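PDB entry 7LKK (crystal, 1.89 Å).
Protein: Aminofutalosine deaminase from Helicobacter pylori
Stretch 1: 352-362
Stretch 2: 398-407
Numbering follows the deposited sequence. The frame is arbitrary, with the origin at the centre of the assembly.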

ATOM      1  N   PRO A 352       6.270  -7.865  13.355  1.00 25.68           N
ATOM      2  CA  PRO A 352       4.910  -8.103  13.862  1.00 26.98           C
ATOM      3  C   PRO A 352       4.018  -6.875  13.768  1.00 24.60           C
ATOM      4  O   PRO A 352       4.386  -5.786  14.221  1.00 22.21           O
ATOM      5  CB  PRO A 352       5.157  -8.518  15.315  1.00 24.68           C
ATOM      6  CG  PRO A 352       6.458  -9.256  15.245  1.00 26.51           C
ATOM      7  CD  PRO A 352       7.277  -8.603  14.142  1.00 26.34           C
ATOM      8  N   LEU A 353       2.831  -7.061  13.182  1.00 18.64           N
ATOM      9  CA  LEU A 353       2.029  -5.928  12.730  1.00 19.16           C
ATOM     10  C   LEU A 353       1.605  -5.030  13.887  1.00 21.69           C
ATOM     11  O   LEU A 353       1.632  -3.799  13.764  1.00 20.13           O
ATOM     12  CB  LEU A 353       0.808  -6.437  11.963  1.00 21.69           C
ATOM     13  CG  LEU A 353      -0.075  -5.401  11.273  1.00 21.27           C
ATOM     14  CD1 LEU A 353       0.760  -4.446  10.433  1.00 20.04           C
ATOM     15  CD2 LEU A 353      -1.123  -6.099  10.417  1.00 18.07           C
ATOM     16  N   LEU A 354       1.209  -5.620  15.016  1.00 19.78           N
ATOM     17  CA  LEU A 354       0.804  -4.799  16.154  1.00 20.64           C
ATOM     18  C   LEU A 354       1.973  -3.970  16.672  1.00 21.70           C
ATOM     19  O   LEU A 354       1.803  -2.799  17.033  1.00 24.52           O
ATOM     20  CB  LEU A 354       0.222  -5.678  17.260  1.00 18.09           C
ATOM     21  CG  LEU A 354      -1.159  -6.257  16.940  1.00 25.16           C
ATOM     22  CD1 LEU A 354      -1.615  -7.223  18.022  1.00 26.06           C
ATOM     23  CD2 LEU A 354      -2.178  -5.143  16.738  1.00 18.53           C
ATOM     24  N   GLU A 355       3.172  -4.555  16.699  1.00 18.71           N
ATOM     25  CA  GLU A 355       4.354  -3.797  17.096  1.00 21.32           C
ATOM     26  C   GLU A 355       4.683  -2.716  16.074  1.00 20.15           C
ATOM     27  O   GLU A 355       5.043  -1.591  16.444  1.00 21.43           O
ATOM     28  CB  GLU A 355       5.540  -4.742  17.280  1.00 23.09           C
ATOM     29  CG  GLU A 355       6.781  -4.086  17.861  1.00 29.46           C
ATOM     30  CD  GLU A 355       7.995  -4.994  17.815  1.00 34.65           C
ATOM     31  OE1 GLU A 355       7.819  -6.223  17.672  1.00 35.58           O
ATOM     32  OE2 GLU A 355       9.127  -4.475  17.919  1.00 28.73           O
ATOM     33  N   LEU A 356       4.552  -3.035  14.784  1.00 23.21           N
ATOM     34  CA  LEU A 356       4.864  -2.070  13.736  1.00 19.21           C
ATOM     35  C   LEU A 356       3.857  -0.926  13.707  1.00 18.86           C
ATOM     36  O   LEU A 356       4.212   0.201  13.342  1.00 16.39           O
ATOM     37  CB  LEU A 356       4.908  -2.778  12.380  1.00 19.81           C
ATOM     38  CG  LEU A 356       5.390  -1.984  11.163  1.00 17.45           C
ATOM     39  CD1 LEU A 356       6.810  -1.502  11.376  1.00 17.20           C
ATOM     40  CD2 LEU A 356       5.292  -2.833   9.906  1.00 19.58           C
ATOM     41  N   ALA A 357       2.608  -1.190  14.100  1.00 19.25           N
ATOM     42  CA  ALA A 357       1.599  -0.136  14.116  1.00 17.89           C
ATOM     43  C   ALA A 357       1.948   0.944  15.134  1.00 20.40           C
ATOM     44  O   ALA A 357       1.676   2.130  14.912  1.00 19.80           O
ATOM     45  CB  ALA A 357       0.220  -0.731  14.405  1.00 20.52           C
ATOM     46  N   LYS A 358       2.537   0.550  16.266  1.00 17.34           N
ATOM     47  CA  LYS A 358       2.977   1.537  17.247  1.00 21.40           C
ATOM     48  C   LYS A 358       4.110   2.392  16.693  1.00 19.37           C
ATOM     49  O   LYS A 358       4.129   3.612  16.888  1.00 21.16           O
ATOM     50  CB  LYS A 358       3.426   0.844  18.533  1.00 22.12           C
ATOM     51  CG  LYS A 358       2.349   0.037  19.236  1.00 25.83           C
ATOM     52  CD  LYS A 358       2.926  -0.674  20.453  1.00 30.37           C
ATOM     53  CE  LYS A 358       1.884  -1.548  21.136  1.00 41.98           C
ATOM     54  NZ  LYS A 358       2.486  -2.396  22.204  1.00 40.99           N
ATOM     55  N   ILE A 359       5.061   1.762  16.002  1.00 17.13           N
ATOM     56  CA  ILE A 359       6.155   2.504  15.386  1.00 19.46           C
ATOM     57  C   ILE A 359       5.621   3.468  14.336  1.00 19.40           C
ATOM     58  O   ILE A 359       6.066   4.621  14.246  1.00 18.67           O
ATOM     59  CB  ILE A 359       7.189   1.525  14.798  1.00 19.62           C
ATOM     60  CG1 ILE A 359       7.937   0.819  15.929  1.00 25.57           C
ATOM     61  CG2 ILE A 359       8.160   2.239  13.870  1.00 18.95           C
ATOM     62  CD1 ILE A 359       8.821  -0.308  15.468  1.00 24.12           C
ATOM     63  N   ALA A 360       4.643   3.022  13.543  1.00 17.33           N
ATOM     64  CA  ALA A 360       4.077   3.876  12.502  1.00 16.79           C
ATOM     65  C   ALA A 360       3.383   5.092  13.102  1.00 22.03           C
ATOM     66  O   ALA A 360       3.575   6.224  12.640  1.00 16.84           O
ATOM     67  CB  ALA A 360       3.105   3.069  11.638  1.00 18.59           C
ATOM     68  N   LEU A 361       2.581   4.880  14.150  1.00 16.08           N
ATOM     69  CA  LEU A 361       1.852   5.986  14.765  1.00 17.90           C
ATOM     70  C   LEU A 361       2.804   6.989  15.405  1.00 15.02           C
ATOM     71  O   LEU A 361       2.674   8.201  15.198  1.00 17.32           O
ATOM     72  CB  LEU A 361       0.856   5.453  15.796  1.00 16.37           C
ATOM     73  CG  LEU A 361       0.053   6.501  16.572  1.00 20.30           C
ATOM     74  CD1 LEU A 361      -0.709   7.410  15.621  1.00 16.96           C
ATOM     75  CD2 LEU A 361      -0.901   5.835  17.560  1.00 18.96           C
ATOM     76  N   LEU A 362       3.760   6.504  16.204  1.00 16.23           N
ATOM     77  CA  LEU A 362       4.744   7.403  16.797  1.00 15.15           C
ATOM     78  C   LEU A 362       5.621   8.048  15.731  1.00 16.19           C
ATOM     79  O   LEU A 362       6.061   9.192  15.895  1.00 14.63           O
ATOM     80  CB  LEU A 362       5.607   6.652  17.814  1.00 17.14           C
ATOM     81  CG  LEU A 362       4.877   6.116  19.049  1.00 22.66           C
ATOM     82  CD1 LEU A 362       5.854   5.491  20.034  1.00 24.24           C
ATOM     83  CD2 LEU A 362       4.067   7.217  19.710  1.00 19.75           C
ATOM     84  N   LYS A 398      -9.214  -2.094  22.565  1.00 25.80           N
ATOM     85  CA  LYS A 398      -8.042  -1.351  23.022  1.00 31.52           C
ATOM     86  C   LYS A 398      -6.768  -1.821  22.329  1.00 28.69           C
ATOM     87  O   LYS A 398      -5.960  -1.003  21.870  1.00 29.00           O
ATOM     88  CB  LYS A 398      -7.910  -1.489  24.539  1.00 30.57           C
ATOM     89  CG  LYS A 398      -7.217  -0.330  25.225  1.00 31.92           C
ATOM     90  CD  LYS A 398      -7.112  -0.592  26.720  1.00 37.40           C
ATOM     91  CE  LYS A 398      -6.667   0.646  27.475  1.00 41.16           C
ATOM     92  NZ  LYS A 398      -6.701   0.434  28.947  1.00 42.86           N
ATOM     93  N   GLU A 399      -6.570  -3.137  22.236  1.00 23.95           N
ATOM     94  CA  GLU A 399      -5.328  -3.657  21.678  1.00 27.11           C
ATOM     95  C   GLU A 399      -5.289  -3.595  20.155  1.00 26.68           C
ATOM     96  O   GLU A 399      -4.201  -3.661  19.573  1.00 25.33           O
ATOM     97  CB  GLU A 399      -5.087  -5.088  22.160  1.00 31.36           C
ATOM     98  CG  GLU A 399      -6.038  -6.123  21.598  1.00 32.67           C
ATOM     99  CD  GLU A 399      -5.344  -7.442  21.319  1.00 40.76           C
ATOM    100  OE1 GLU A 399      -4.456  -7.825  22.112  1.00 48.58           O
ATOM    101  OE2 GLU A 399      -5.682  -8.092  20.306  1.00 36.22           O
ATOM    102  N   GLN A 400      -6.442  -3.479  19.497  1.00 23.63           N
ATOM    103  CA  GLN A 400      -6.499  -3.357  18.046  1.00 23.90           C
ATOM    104  C   GLN A 400      -6.647  -1.914  17.580  1.00 23.70           C
ATOM    105  O   GLN A 400      -6.584  -1.664  16.371  1.00 23.85           O
ATOM    106  CB  GLN A 400      -7.664  -4.184  17.485  1.00 24.36           C
ATOM    107  CG  GLN A 400      -7.499  -5.692  17.609  1.00 24.89           C
ATOM    108  CD  GLN A 400      -6.680  -6.286  16.484  1.00 19.44           C
ATOM    109  OE1 GLN A 400      -6.886  -5.964  15.314  1.00 17.97           O
ATOM    110  NE2 GLN A 400      -5.748  -7.166  16.830  1.00 19.98           N
ATOM    111  N   ALA A 401      -6.825  -0.969  18.509  1.00 19.18           N
ATOM    112  CA  ALA A 401      -7.248   0.382  18.152  1.00 21.83           C
ATOM    113  C   ALA A 401      -6.258   1.057  17.209  1.00 18.50           C
ATOM    114  O   ALA A 401      -6.654   1.671  16.213  1.00 17.73           O
ATOM    115  CB  ALA A 401      -7.437   1.219  19.419  1.00 21.04           C
ATOM    116  N   ILE A 402      -4.963   0.972  17.521  1.00 18.58           N
ATOM    117  CA  ILE A 402      -3.960   1.677  16.727  1.00 18.14           C
ATOM    118  C   ILE A 402      -3.872   1.091  15.323  1.00 16.63           C
ATOM    119  O   ILE A 402      -3.812   1.828  14.331  1.00 18.45           O
ATOM    120  CB  ILE A 402      -2.598   1.647  17.442  1.00 17.35           C
ATOM    121  CG1 ILE A 402      -2.615   2.571  18.660  1.00 19.55           C
ATOM    122  CG2 ILE A 402      -1.479   2.039  16.486  1.00 15.46           C
ATOM    123  CD1 ILE A 402      -1.484   2.322  19.626  1.00 21.28           C
ATOM    124  N   LEU A 403      -3.851  -0.239  15.213  1.00 16.93           N
ATOM    125  CA  LEU A 403      -3.756  -0.870  13.900  1.00 18.18           C
ATOM    126  C   LEU A 403      -5.017  -0.630  13.075  1.00 20.05           C
ATOM    127  O   LEU A 403      -4.936  -0.267  11.896  1.00 18.43           O
ATOM    128  CB  LEU A 403      -3.485  -2.365  14.052  1.00 14.48           C
ATOM    129  CG  LEU A 403      -3.575  -3.197  12.769  1.00 15.09           C
ATOM    130  CD1 LEU A 403      -2.587  -2.703  11.722  1.00 21.36           C
ATOM    131  CD2 LEU A 403      -3.352  -4.672  13.067  1.00 16.41           C
ATOM    132  N   GLN A 404      -6.195  -0.824  13.678  1.00 17.79           N
ATOM    133  CA  GLN A 404      -7.442  -0.597  12.951  1.00 17.29           C
ATOM    134  C   GLN A 404      -7.571   0.859  12.521  1.00 20.00           C
ATOM    135  O   GLN A 404      -8.096   1.151  11.440  1.00 18.83           O
ATOM    136  CB  GLN A 404      -8.645  -1.009  13.801  1.00 18.89           C
ATOM    137  CG  GLN A 404      -8.670  -2.480  14.194  1.00 22.88           C
ATOM    138  CD  GLN A 404      -9.016  -3.399  13.041  1.00 21.95           C
ATOM    139  OE1 GLN A 404      -9.523  -2.961  12.008  1.00 23.18           O
ATOM    140  NE2 GLN A 404      -8.744  -4.686  13.216  1.00 26.50           N
ATOM    141  N   PHE A 405      -7.108   1.787  13.362  1.00 17.01           N
ATOM    142  CA  PHE A 405      -7.095   3.195  12.977  1.00 17.02           C
ATOM    143  C   PHE A 405      -6.249   3.411  11.727  1.00 17.67           C
ATOM    144  O   PHE A 405      -6.692   4.051  10.768  1.00 17.85           O
ATOM    145  CB  PHE A 405      -6.572   4.055  14.129  1.00 20.13           C
ATOM    146  CG  PHE A 405      -6.248   5.467  13.727  1.00 16.70           C
ATOM    147  CD1 PHE A 405      -7.244   6.428  13.672  1.00 18.91           C
ATOM    148  CD2 PHE A 405      -4.954   5.831  13.392  1.00 18.19           C
ATOM    149  CE1 PHE A 405      -6.952   7.727  13.297  1.00 20.95           C
ATOM    150  CE2 PHE A 405      -4.657   7.128  13.018  1.00 20.38           C
ATOM    151  CZ  PHE A 405      -5.658   8.075  12.970  1.00 20.37           C
ATOM    152  N   LEU A 406      -5.018   2.892  11.728  1.00 17.86           N
ATOM    153  CA  LEU A 406      -4.136   3.067  10.577  1.00 17.37           C
ATOM    154  C   LEU A 406      -4.717   2.429   9.323  1.00 20.40           C
ATOM    155  O   LEU A 406      -4.497   2.927   8.213  1.00 21.48           O
ATOM    156  CB  LEU A 406      -2.755   2.481  10.878  1.00 19.14           C
ATOM    157  CG  LEU A 406      -1.913   3.231  11.915  1.00 24.24           C
ATOM    158  CD1 LEU A 406      -0.594   2.513  12.161  1.00 23.19           C
ATOM    159  CD2 LEU A 406      -1.671   4.668  11.476  1.00 20.21           C
ATOM    160  N   LEU A 407      -5.457   1.331   9.475  1.00 18.90           N
ATOM    161  CA  LEU A 407      -6.014   0.642   8.317  1.00 21.38           C
ATOM    162  C   LEU A 407      -7.210   1.388   7.735  1.00 20.20           C
ATOM    163  O   LEU A 407      -7.392   1.411   6.513  1.00 20.74           O
ATOM    164  CB  LEU A 407      -6.413  -0.785   8.694  1.00 18.25           C
ATOM    165  CG  LEU A 407      -5.272  -1.760   8.985  1.00 18.28           C
ATOM    166  CD1 LEU A 407      -5.825  -3.115   9.406  1.00 15.85           C
ATOM    167  CD2 LEU A 407      -4.361  -1.904   7.776  1.00 20.49           C
TER

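No hydrogen bond joins these two helical segments; the 520 Å² buried between them is held by apolar packing, and its centre is a residue with almost no side chain. A357 has its CA 5.4 Å from the CA of L403, the nearest approach of the two backbones, while the helix axes come within 8.9 Å and cross at 66°. The side chain at this close point is a single methyl: A357 CB lies 4.0 Å from L403 CA and 4.1 Å from L403 CB, so it rests against the opposing main chain.

Two larger residues pack around this point. A357 CB is 3.9 Å from I402 CG2 and 4.0 Å from L406 CD1, and the same two methyls also approach the backbone, with A357 O 3.5 Å from I402 CG2 and 3.6 Å from L406 CD1. A357 O is not left unsatisfied, because it accepts the helical bond from L361 N at 3.0 Å; the methyls pack against it. One turn along, A360 CB meets L406 CD1 at 3.8 Å, and L361 CD2 reaches I402 CG1 at 3.8 Å.

Toward the start of the first helix, L403 supplies the contacts through both its terminal methyls. Its CA-to-CB bond points sideways, but with chi1 at 171° (t) and chi2 at 59° (p) the end of the side chain comes nearer: L403 CD1 is 3.7 Å from L353 CG, and L403 CD2 is 3.9 Å from L354 CD2. L354, also sideways at its base, extends the contact to E399, whose O lies 3.8 Å from L354 CD2.

One polar pair bonds within the second segment: Q404 NE2 donates to Q400 OE1 at 3.1 Å, with an N-H...acceptor angle of 156°. Q400 NE2 passes 4.1 Å from L354 CD2, a van der Waals contact, and finds its hydrogen bond elsewhere in the structure.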